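Local coordinates for protein 3-oxosteroid 1-dehydrogenase (Sterolibacterium denitrificans, PDB 7P18) that probably catalyses the 1,2-dehydrogenation of 3-oxosteroids to 3-oxo-Delta(1)-steroids, using FAD as its cofactor, at residues F137-M151 with R204-H218. Sequence-based numbering, arbitrary orientation. Where two conformers were deposited one is given.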
loop_
_atom_site.group_PDB
_atom_site.type_symbol
_atom_site.label_atom_id
_atom_site.label_comp_id
_atom_site.label_asym_id
_atom_site.label_seq_id
_atom_site.Cartn_x
_atom_site.Cartn_y
_atom_site.Cartn_z
ATOM N N PHE A 137 -16.537 3.187 -8.116
ATOM C CA PHE A 137 -16.625 2.663 -9.487
ATOM C C PHE A 137 -17.728 1.585 -9.530
ATOM O O PHE A 137 -17.844 0.749 -8.585
ATOM C CB PHE A 137 -15.269 2.106 -9.928
ATOM C CG PHE A 137 -15.262 1.694 -11.367
ATOM C CD1 PHE A 137 -14.998 2.612 -12.352
ATOM C CD2 PHE A 137 -15.576 0.400 -11.737
ATOM C CE1 PHE A 137 -15.035 2.246 -13.684
ATOM C CE2 PHE A 137 -15.635 0.036 -13.065
ATOM C CZ PHE A 137 -15.345 0.963 -14.038
ATOM N N ASP A 138 -18.467 1.586 -10.637
ATOM C CA ASP A 138 -19.610 0.679 -10.928
ATOM C C ASP A 138 -19.101 -0.616 -11.552
ATOM O O ASP A 138 -18.859 -0.618 -12.761
ATOM C CB ASP A 138 -20.577 1.376 -11.886
ATOM C CG ASP A 138 -21.861 0.605 -12.140
ATOM O OD1 ASP A 138 -22.095 -0.422 -11.447
ATOM O OD2 ASP A 138 -22.612 1.078 -12.994
ATOM N N ALA A 139 -18.919 -1.668 -10.741
ATOM C CA ALA A 139 -18.467 -3.011 -11.187
ATOM C C ALA A 139 -19.410 -3.621 -12.236
ATOM O O ALA A 139 -18.939 -4.497 -13.027
ATOM C CB ALA A 139 -18.348 -3.912 -9.986
ATOM N N ALA A 140 -20.681 -3.206 -12.301
ATOM C CA ALA A 140 -21.607 -3.710 -13.349
ATOM C C ALA A 140 -21.008 -3.425 -14.722
ATOM O O ALA A 140 -21.200 -4.249 -15.631
ATOM C CB ALA A 140 -22.991 -3.107 -13.210
ATOM N N LEU A 141 -20.220 -2.344 -14.873
ATOM C CA LEU A 141 -19.597 -2.004 -16.191
ATOM C C LEU A 141 -18.597 -3.080 -16.613
ATOM O O LEU A 141 -18.245 -3.139 -17.808
ATOM C CB LEU A 141 -18.920 -0.631 -16.122
ATOM C CG LEU A 141 -19.814 0.556 -15.763
ATOM C CD1 LEU A 141 -18.965 1.801 -15.511
ATOM C CD2 LEU A 141 -20.824 0.844 -16.858
ATOM N N LEU A 142 -18.147 -3.944 -15.696
ATOM C CA LEU A 142 -17.202 -5.030 -16.046
ATOM C C LEU A 142 -17.907 -6.238 -16.699
ATOM O O LEU A 142 -17.180 -7.100 -17.242
ATOM C CB LEU A 142 -16.471 -5.464 -14.778
ATOM C CG LEU A 142 -15.552 -4.394 -14.185
ATOM C CD1 LEU A 142 -15.108 -4.828 -12.809
ATOM C CD2 LEU A 142 -14.369 -4.146 -15.115
ATOM N N GLY A 143 -19.235 -6.334 -16.618
ATOM C CA GLY A 143 -19.955 -7.574 -16.976
ATOM C C GLY A 143 -19.313 -8.778 -16.294
ATOM O O GLY A 143 -18.984 -8.687 -15.082
ATOM N N ASP A 144 -19.064 -9.848 -17.055
ATOM C CA ASP A 144 -18.602 -11.145 -16.501
ATOM C C ASP A 144 -17.169 -11.020 -15.954
ATOM O O ASP A 144 -16.798 -11.871 -15.135
ATOM C CB ASP A 144 -18.724 -12.261 -17.536
ATOM C CG ASP A 144 -20.162 -12.591 -17.893
ATOM O OD1 ASP A 144 -21.034 -12.526 -17.005
ATOM O OD2 ASP A 144 -20.389 -12.896 -19.061
ATOM N N GLU A 145 -16.408 -9.975 -16.315
ATOM C CA GLU A 145 -15.018 -9.796 -15.789
ATOM C C GLU A 145 -15.023 -9.388 -14.315
ATOM O O GLU A 145 -13.971 -9.540 -13.652
ATOM C CB GLU A 145 -14.222 -8.850 -16.688
ATOM C CG GLU A 145 -13.810 -9.507 -17.998
ATOM C CD GLU A 145 -12.985 -10.775 -17.848
ATOM O OE1 GLU A 145 -12.348 -10.964 -16.781
ATOM O OE2 GLU A 145 -13.026 -11.590 -18.775
ATOM N N PHE A 146 -16.153 -8.956 -13.761
ATOM C CA PHE A 146 -16.277 -8.743 -12.306
ATOM C C PHE A 146 -15.861 -10.016 -11.561
ATOM O O PHE A 146 -15.192 -9.912 -10.511
ATOM C CB PHE A 146 -17.674 -8.269 -11.920
ATOM C CG PHE A 146 -17.832 -8.098 -10.434
ATOM C CD1 PHE A 146 -17.047 -7.182 -9.749
ATOM C CD2 PHE A 146 -18.723 -8.889 -9.710
ATOM C CE1 PHE A 146 -17.171 -7.019 -8.384
ATOM C CE2 PHE A 146 -18.802 -8.765 -8.334
ATOM C CZ PHE A 146 -18.063 -7.805 -7.682
ATOM N N ALA A 147 -16.154 -11.195 -12.119
ATOM C CA ALA A 147 -15.883 -12.496 -11.457
ATOM C C ALA A 147 -14.381 -12.666 -11.200
ATOM O O ALA A 147 -14.031 -13.404 -10.277
ATOM C CB ALA A 147 -16.426 -13.638 -12.303
ATOM N N ASN A 148 -13.525 -11.994 -11.982
ATOM C CA ASN A 148 -12.049 -12.179 -11.949
ATOM C C ASN A 148 -11.317 -11.030 -11.236
ATOM O O ASN A 148 -10.066 -11.091 -11.174
ATOM C CB ASN A 148 -11.539 -12.386 -13.374
ATOM C CG ASN A 148 -12.127 -13.629 -14.010
ATOM O OD1 ASN A 148 -12.205 -14.679 -13.361
ATOM N ND2 ASN A 148 -12.495 -13.511 -15.281
ATOM N N LEU A 149 -12.036 -10.059 -10.666
ATOM C CA LEU A 149 -11.433 -8.980 -9.832
ATOM C C LEU A 149 -10.940 -9.581 -8.513
ATOM O O LEU A 149 -11.734 -10.305 -7.826
ATOM C CB LEU A 149 -12.470 -7.880 -9.593
ATOM C CG LEU A 149 -12.098 -6.763 -8.608
ATOM C CD1 LEU A 149 -10.896 -5.957 -9.082
ATOM C CD2 LEU A 149 -13.277 -5.832 -8.401
ATOM N N ARG A 150 -9.694 -9.296 -8.141
ATOM C CA ARG A 150 -9.201 -9.587 -6.766
ATOM C C ARG A 150 -10.002 -8.726 -5.798
ATOM O O ARG A 150 -9.975 -7.484 -5.962
ATOM C CB ARG A 150 -7.695 -9.348 -6.612
ATOM C CG ARG A 150 -7.165 -9.760 -5.243
ATOM C CD ARG A 150 -5.652 -9.889 -5.219
ATOM N NE ARG A 150 -5.192 -10.903 -6.164
ATOM C CZ ARG A 150 -5.184 -12.220 -5.903
ATOM N NH1 ARG A 150 -5.633 -12.659 -4.733
ATOM N NH2 ARG A 150 -4.780 -13.089 -6.814
ATOM N N MET A 151 -10.752 -9.320 -4.861
ATOM C CA MET A 151 -11.781 -8.557 -4.113
ATOM C C MET A 151 -11.162 -7.895 -2.890
ATOM O O MET A 151 -10.216 -8.445 -2.279
ATOM C CB MET A 151 -12.969 -9.434 -3.712
ATOM C CG MET A 151 -13.709 -9.991 -4.907
ATOM S SD MET A 151 -14.491 -8.793 -6.014
ATOM C CE MET A 151 -15.515 -7.897 -4.863
ATOM N N ARG A 204 -21.864 -3.612 -5.569
ATOM C CA ARG A 204 -21.669 -3.286 -6.998
ATOM C C ARG A 204 -20.699 -2.091 -7.143
ATOM O O ARG A 204 -19.978 -2.003 -8.170
ATOM C CB ARG A 204 -23.033 -2.914 -7.579
ATOM C CG ARG A 204 -22.987 -2.515 -9.041
ATOM C CD ARG A 204 -24.367 -2.568 -9.651
ATOM N NE ARG A 204 -25.196 -1.506 -9.140
ATOM C CZ ARG A 204 -25.357 -0.330 -9.725
ATOM N NH1 ARG A 204 -24.732 -0.041 -10.852
ATOM N NH2 ARG A 204 -26.151 0.563 -9.167
ATOM N N LYS A 205 -20.814 -1.147 -6.226
ATOM C CA LYS A 205 -19.903 0.017 -6.121
ATOM C C LYS A 205 -18.633 -0.460 -5.429
ATOM O O LYS A 205 -18.714 -1.068 -4.318
ATOM C CB LYS A 205 -20.528 1.178 -5.350
ATOM C CG LYS A 205 -21.806 1.747 -5.949
ATOM C CD LYS A 205 -21.609 2.255 -7.327
ATOM C CE LYS A 205 -22.879 2.815 -7.910
ATOM N NZ LYS A 205 -22.574 3.726 -9.033
ATOM N N ARG A 206 -17.499 -0.181 -6.056
ATOM C CA ARG A 206 -16.168 -0.485 -5.482
ATOM C C ARG A 206 -15.483 0.834 -5.103
ATOM O O ARG A 206 -15.658 1.845 -5.790
ATOM C CB ARG A 206 -15.378 -1.322 -6.494
ATOM C CG ARG A 206 -16.109 -2.504 -7.121
ATOM C CD ARG A 206 -16.763 -3.436 -6.119
ATOM N NE ARG A 206 -15.861 -3.960 -5.116
ATOM C CZ ARG A 206 -16.214 -4.458 -3.928
ATOM N NH1 ARG A 206 -17.480 -4.513 -3.546
ATOM N NH2 ARG A 206 -15.284 -4.904 -3.104
ATOM N N GLY A 207 -14.715 0.792 -4.026
ATOM C CA GLY A 207 -13.929 1.915 -3.496
ATOM C C GLY A 207 -12.457 1.585 -3.402
ATOM O O GLY A 207 -12.075 0.402 -3.585
ATOM N N LEU A 208 -11.650 2.605 -3.141
ATOM C CA LEU A 208 -10.222 2.459 -2.784
ATOM C C LEU A 208 -9.520 1.699 -3.903
ATOM O O LEU A 208 -9.822 1.983 -5.064
ATOM C CB LEU A 208 -10.130 1.751 -1.435
ATOM C CG LEU A 208 -10.936 2.399 -0.317
ATOM C CD1 LEU A 208 -10.786 1.587 0.969
ATOM C CD2 LEU A 208 -10.540 3.848 -0.077
ATOM N N GLY A 209 -8.606 0.782 -3.578
ATOM C CA GLY A 209 -7.834 0.050 -4.600
ATOM C C GLY A 209 -8.731 -0.802 -5.453
ATOM O O GLY A 209 -8.373 -1.130 -6.582
ATOM N N ASN A 210 -9.887 -1.219 -4.936
ATOM C CA ASN A 210 -10.825 -2.049 -5.736
ATOM C C ASN A 210 -11.455 -1.180 -6.829
ATOM O O ASN A 210 -11.657 -1.678 -7.959
ATOM C CB ASN A 210 -11.852 -2.713 -4.811
ATOM C CG ASN A 210 -11.919 -4.220 -4.979
ATOM O OD1 ASN A 210 -13.003 -4.766 -4.942
ATOM N ND2 ASN A 210 -10.793 -4.891 -5.153
ATOM N N ALA A 211 -11.751 0.092 -6.557
ATOM C CA ALA A 211 -12.230 1.025 -7.613
ATOM C C ALA A 211 -11.136 1.205 -8.660
ATOM O O ALA A 211 -11.395 1.182 -9.844
ATOM C CB ALA A 211 -12.648 2.347 -7.035
ATOM N N MET A 212 -9.905 1.365 -8.200
ATOM C CA MET A 212 -8.740 1.576 -9.082
ATOM C C MET A 212 -8.581 0.372 -10.028
ATOM O O MET A 212 -8.505 0.577 -11.246
ATOM C CB MET A 212 -7.489 1.783 -8.223
ATOM C CG MET A 212 -6.224 1.977 -9.014
ATOM S SD MET A 212 -4.834 2.227 -7.904
ATOM C CE MET A 212 -4.695 0.599 -7.199
ATOM N N ALA A 213 -8.531 -0.850 -9.486
ATOM C CA ALA A 213 -8.319 -2.081 -10.269
ATOM C C ALA A 213 -9.514 -2.354 -11.185
ATOM O O ALA A 213 -9.297 -2.694 -12.368
ATOM C CB ALA A 213 -8.017 -3.240 -9.348
ATOM N N ALA A 214 -10.735 -2.191 -10.701
ATOM C CA ALA A 214 -11.957 -2.341 -11.539
ATOM C C ALA A 214 -11.922 -1.338 -12.691
ATOM O O ALA A 214 -12.144 -1.730 -13.869
ATOM C CB ALA A 214 -13.176 -2.093 -10.682
ATOM N N GLY A 215 -11.666 -0.064 -12.356
ATOM C CA GLY A 215 -11.633 1.018 -13.375
ATOM C C GLY A 215 -10.576 0.771 -14.432
ATOM O O GLY A 215 -10.860 0.981 -15.609
ATOM N N LEU A 216 -9.375 0.309 -14.049
ATOM C CA LEU A 216 -8.291 0.062 -15.036
ATOM C C LEU A 216 -8.656 -1.178 -15.860
ATOM O O LEU A 216 -8.401 -1.195 -17.093
ATOM C CB LEU A 216 -6.950 -0.078 -14.318
ATOM C CG LEU A 216 -6.417 1.222 -13.698
ATOM C CD1 LEU A 216 -5.242 0.931 -12.764
ATOM C CD2 LEU A 216 -5.983 2.187 -14.800
ATOM N N ARG A 217 -9.285 -2.176 -15.237
ATOM C CA ARG A 217 -9.712 -3.374 -16.006
ATOM C C ARG A 217 -10.714 -2.934 -17.076
ATOM O O ARG A 217 -10.597 -3.372 -18.210
ATOM C CB ARG A 217 -10.294 -4.463 -15.107
ATOM C CG ARG A 217 -10.684 -5.706 -15.895
ATOM C CD ARG A 217 -9.471 -6.464 -16.340
ATOM N NE ARG A 217 -9.714 -7.591 -17.232
ATOM C CZ ARG A 217 -9.852 -7.518 -18.556
ATOM N NH1 ARG A 217 -9.838 -6.356 -19.187
ATOM N NH2 ARG A 217 -10.055 -8.624 -19.248
ATOM N N HIS A 218 -11.653 -2.085 -16.706
ATOM C CA HIS A 218 -12.702 -1.549 -17.606
ATOM C C HIS A 218 -12.057 -0.805 -18.781
ATOM O O HIS A 218 -12.449 -1.043 -19.912
ATOM C CB HIS A 218 -13.664 -0.670 -16.826
ATOM C CG HIS A 218 -14.741 -0.109 -17.691
ATOM N ND1 HIS A 218 -15.811 -0.882 -18.146
ATOM C CD2 HIS A 218 -14.914 1.128 -18.209
ATOM C CE1 HIS A 218 -16.596 -0.131 -18.908
ATOM N NE2 HIS A 218 -16.054 1.097 -18.970
HETATM O O HOH W 1 -9.665 -10.453 -16.635
#
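F137 and R206 form a hydrogen-bonded pair of a short antiparallel bridge, F137 N giving to R206 O at 2.8 Å and R206 N to F137 O at 2.7 Å. This joins the end of strand 131-138 to strand 205-206 in the FAD-binding domain, and helix 208-222 then packs against the 3-10 turns of 139-148. With CG anti to its own nitrogen (chi1 -174°), the F137 ring lies along the helix: G215, having no side chain, presents its CA over one face in a CH-pi contact, 3.8 Å from the centroid. A214, small enough to fit between, offers its CB to F137 CD2 and to L142 CD1, while L142 CD2 reaches the helix backbone at A214 O. On the other sheet face, D138 makes a salt bridge to R204, OD1 to NH1 at 2.7 Å, the carboxylate and guanidinium planes 78° apart; the bridge is close, but its hydrogen bond is bent and weak. The same OD1 accepts from A140 N in an Asx turn, and D193 pairs with R204 NE.

Farther along, N210 ties the backbone after the 3-10 turns to the helix. Its ND2 gives to R150 O at 2.8 Å, nearly in the amide plane, and also bonds A47 O beside the FAD site; its OD1 accepts from R206 NE and NH2, a side-on grip that steadies the folded arginine, whose NH1 goes to D203 O. A leucine in place of N210 would probably leave R150 O without this donor and set the R206 guanidinium freer to turn. M151 suits this place because its unbranched chain, bent at chi2 and chi3, carries the methyl CE over one face of that guanidinium, 3.5 Å from R206 NH2.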